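Side-chain contact in protein prgH (Salmonella enterica subsp. enterica serovar Typhimurium, PDB 4G2S), which is an FHA-domain component of the basal body of the Salmonella SPI-1 type III secretion system, a machine used in cell invasion: residues Glu85-Gln90 against Ile95-Leu100. Sequence-based numbering, arbitrary orientation.
Sequences ESRSVQ and IQVGEL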
ATOM      1  N   GLU A  85      -8.346  31.566  -5.890  1.00 28.63           N
ATOM      2  CA  GLU A  85      -9.194  32.616  -5.394  1.00 30.31           C
ATOM      3  C   GLU A  85      -9.154  32.599  -3.891  1.00 27.50           C
ATOM      4  O   GLU A  85      -9.422  31.551  -3.248  1.00 26.06           O
ATOM      5  CB  GLU A  85     -10.595  32.327  -5.861  1.00 35.85           C
ATOM      6  CG  GLU A  85     -11.669  33.241  -5.367  1.00 43.30           C
ATOM      7  CD  GLU A  85     -13.027  32.817  -5.943  1.00 49.43           C
ATOM      8  OE1 GLU A  85     -13.069  32.568  -7.187  1.00 50.80           O
ATOM      9  OE2 GLU A  85     -14.016  32.726  -5.147  1.00 50.78           O
ATOM     10  N   SER A  86      -8.832  33.723  -3.313  1.00 27.49           N
ATOM     11  CA  SER A  86      -8.655  33.752  -1.896  1.00 28.75           C
ATOM     12  C   SER A  86      -9.860  34.362  -1.176  1.00 30.89           C
ATOM     13  O   SER A  86     -10.542  35.255  -1.706  1.00 33.05           O
ATOM     14  CB  SER A  86      -7.397  34.521  -1.538  1.00 30.55           C
ATOM     15  OG  SER A  86      -7.598  35.862  -1.811  1.00 31.95           O
ATOM     16  N   ARG A  87     -10.080  33.921   0.048  1.00 31.59           N
ATOM     17  CA  ARG A  87     -11.007  34.648   0.977  1.00 37.51           C
ATOM     18  C   ARG A  87     -10.515  34.535   2.409  1.00 35.27           C
ATOM     19  O   ARG A  87      -9.880  33.550   2.780  1.00 34.59           O
ATOM     20  CB  ARG A  87     -12.409  34.053   0.885  1.00 40.79           C
ATOM     21  CG  ARG A  87     -12.362  32.556   0.757  1.00 40.91           C
ATOM     22  CD  ARG A  87     -13.685  31.845   1.042  1.00 48.12           C
ATOM     23  NE  ARG A  87     -13.745  30.577   0.292  1.00 45.38           N
ATOM     24  CZ  ARG A  87     -14.615  29.605   0.547  1.00 49.65           C
ATOM     25  NH1 ARG A  87     -15.515  29.703   1.505  1.00 53.97           N
ATOM     26  NH2 ARG A  87     -14.581  28.507  -0.174  1.00 51.33           N
ATOM     27  N   SER A  88     -10.807  35.556   3.200  1.00 36.03           N
ATOM     28  CA  SER A  88     -10.698  35.495   4.664  1.00 38.58           C
ATOM     29  C   SER A  88     -11.720  34.575   5.279  1.00 39.81           C
ATOM     30  O   SER A  88     -12.874  34.584   4.856  1.00 43.75           O
ATOM     31  CB  SER A  88     -10.967  36.913   5.277  1.00 43.00           C
ATOM     32  OG  SER A  88      -9.775  37.387   5.837  1.00 43.88           O
ATOM     33  N   VAL A  89     -11.329  33.794   6.275  1.00 41.82           N
ATOM     34  CA  VAL A  89     -12.277  32.919   6.916  1.00 40.74           C
ATOM     35  C   VAL A  89     -12.253  33.129   8.411  1.00 41.74           C
ATOM     36  O   VAL A  89     -11.217  33.395   8.995  1.00 40.12           O
ATOM     37  CB  VAL A  89     -12.030  31.393   6.665  1.00 39.30           C
ATOM     38  CG1 VAL A  89     -12.488  31.009   5.260  1.00 40.07           C
ATOM     39  CG2 VAL A  89     -10.573  31.034   6.885  1.00 36.70           C
ATOM     40  N   GLN A  90     -13.419  32.930   9.004  1.00 43.83           N
ATOM     41  CA  GLN A  90     -13.609  33.130  10.425  1.00 45.32           C
ATOM     42  C   GLN A  90     -13.533  31.805  11.152  1.00 43.39           C
ATOM     43  O   GLN A  90     -13.900  30.734  10.594  1.00 39.53           O
ATOM     44  CB  GLN A  90     -14.955  33.807  10.660  1.00 51.13           C
ATOM     45  CG  GLN A  90     -15.130  35.117   9.902  1.00 56.36           C
ATOM     46  CD  GLN A  90     -13.820  35.888   9.728  1.00 60.94           C
ATOM     47  OE1 GLN A  90     -13.140  36.204  10.710  1.00 60.65           O
ATOM     48  NE2 GLN A  90     -13.440  36.160   8.464  1.00 63.65           N
ATOM     49  N   ILE A  95     -17.311  26.429   6.789  1.00 33.64           N
ATOM     50  CA  ILE A  95     -16.722  27.014   5.585  1.00 34.12           C
ATOM     51  C   ILE A  95     -16.964  25.965   4.503  1.00 34.80           C
ATOM     52  O   ILE A  95     -16.525  24.793   4.642  1.00 33.70           O
ATOM     53  CB  ILE A  95     -15.210  27.198   5.825  1.00 32.08           C
ATOM     54  CG1 ILE A  95     -14.940  28.243   6.900  1.00 33.36           C
ATOM     55  CG2 ILE A  95     -14.484  27.534   4.545  1.00 35.39           C
ATOM     56  CD1 ILE A  95     -13.474  28.265   7.372  1.00 32.46           C
ATOM     57  N   GLN A  96     -17.662  26.354   3.454  1.00 34.89           N
ATOM     58  CA  GLN A  96     -17.889  25.509   2.307  1.00 35.68           C
ATOM     59  C   GLN A  96     -16.753  25.676   1.259  1.00 34.07           C
ATOM     60  O   GLN A  96     -16.521  26.768   0.766  1.00 33.28           O
ATOM     61  CB  GLN A  96     -19.223  25.851   1.672  1.00 41.43           C
ATOM     62  CG  GLN A  96     -19.631  24.880   0.613  1.00 45.08           C
ATOM     63  CD  GLN A  96     -21.124  24.849   0.375  1.00 52.00           C
ATOM     64  OE1 GLN A  96     -21.912  25.648   0.939  1.00 59.45           O
ATOM     65  NE2 GLN A  96     -21.530  23.945  -0.493  1.00 54.49           N
ATOM     66  N   VAL A  97     -16.048  24.596   0.954  1.00 31.82           N
ATOM     67  CA  VAL A  97     -15.105  24.558  -0.185  1.00 30.56           C
ATOM     68  C   VAL A  97     -15.493  23.506  -1.159  1.00 29.30           C
ATOM     69  O   VAL A  97     -15.393  22.309  -0.852  1.00 29.06           O
ATOM     70  CB  VAL A  97     -13.657  24.218   0.312  1.00 29.35           C
ATOM     71  CG1 VAL A  97     -12.639  24.556  -0.737  1.00 28.80           C
ATOM     72  CG2 VAL A  97     -13.317  24.947   1.567  1.00 31.54           C
ATOM     73  N   GLY A  98     -15.889  23.881  -2.366  1.00 33.21           N
ATOM     74  CA  GLY A  98     -16.613  22.957  -3.226  1.00 35.70           C
ATOM     75  C   GLY A  98     -17.734  22.280  -2.403  1.00 38.47           C
ATOM     76  O   GLY A  98     -18.497  22.980  -1.712  1.00 40.01           O
ATOM     77  N   GLU A  99     -17.838  20.950  -2.463  1.00 37.13           N
ATOM     78  CA  GLU A  99     -18.867  20.230  -1.664  1.00 39.85           C
ATOM     79  C   GLU A  99     -18.348  19.807  -0.285  1.00 34.36           C
ATOM     80  O   GLU A  99     -19.065  19.145   0.476  1.00 33.09           O
ATOM     81  CB  GLU A  99     -19.387  18.984  -2.412  1.00 43.95           C
ATOM     82  CG  GLU A  99     -20.894  18.892  -2.508  1.00 54.78           C
ATOM     83  CD  GLU A  99     -21.484  19.823  -3.557  1.00 59.49           C
ATOM     84  OE1 GLU A  99     -20.884  20.898  -3.816  1.00 60.49           O
ATOM     85  OE2 GLU A  99     -22.570  19.492  -4.105  1.00 66.44           O
ATOM     86  N   LEU A 100     -17.107  20.145   0.048  1.00 29.20           N
ATOM     87  CA  LEU A 100     -16.614  19.884   1.371  1.00 27.19           C
ATOM     88  C   LEU A 100     -17.018  20.957   2.367  1.00 30.14           C
ATOM     89  O   LEU A 100     -17.010  22.173   2.046  1.00 32.99           O
ATOM     90  CB  LEU A 100     -15.089  19.783   1.334  1.00 25.14           C
ATOM     91  CG  LEU A 100     -14.428  19.239   2.552  1.00 23.53           C
ATOM     92  CD1 LEU A 100     -14.800  17.766   2.775  1.00 24.35           C
ATOM     93  CD2 LEU A 100     -12.944  19.476   2.422  1.00 22.40           C
TER
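Arg87 faces Ile95 to Val97 across two edge strands, 85–88 and 95–97, that run nearly antiparallel, at 173°, with axes 11.0 Å apart; at that spacing the gap is bridged by side chains and not by a backbone ladder. The two bridges differ in kind. Arg87 reaches over with its chain extended from CG to NE and turns the edge of its guanidinium that carries NH1 and NH2 toward the carbonyl oxygen of Gln96: NH2 lies 2.8 Å from Gln96 O, although the placement of NH2 is less certain, and NH1 lies 3.2 Å from the same oxygen on a more bent bond. One acceptor thus takes both terminal nitrogens in a fork. Gln96 O lies in the guanidinium plane, while NH1 itself is tilted 34° from the carbonyl plane. The guanidinium is also salt-bridged through NH2 to Glu78 on strand 74–80, which probably fixes its rotation and balances its charge.

Beside this polar link lies a small apolar one. Val89 and Ile95 cross at about a right angle, CD1 of Ile95 coming within 3.5 Å of Val89 CB and 3.6 Å of Val89 CG1. Ile95 CG1 stands opposite its carbonyl carbon, beside the backbone N (chi1 -67°), and carries CD1 to the valine; CG2 lies near Arg87 NH1, at 3.9 Å, and also borders the valine.

The contact joins the margins of two sheets: strand 83–88 borders 74–80, and 95–97 pairs with 100–106. Ile102 and Ile104 extend the apolar patch around Ile95, while Phe63 packs on Val97, within the beta sandwich characteristic of FHA domains.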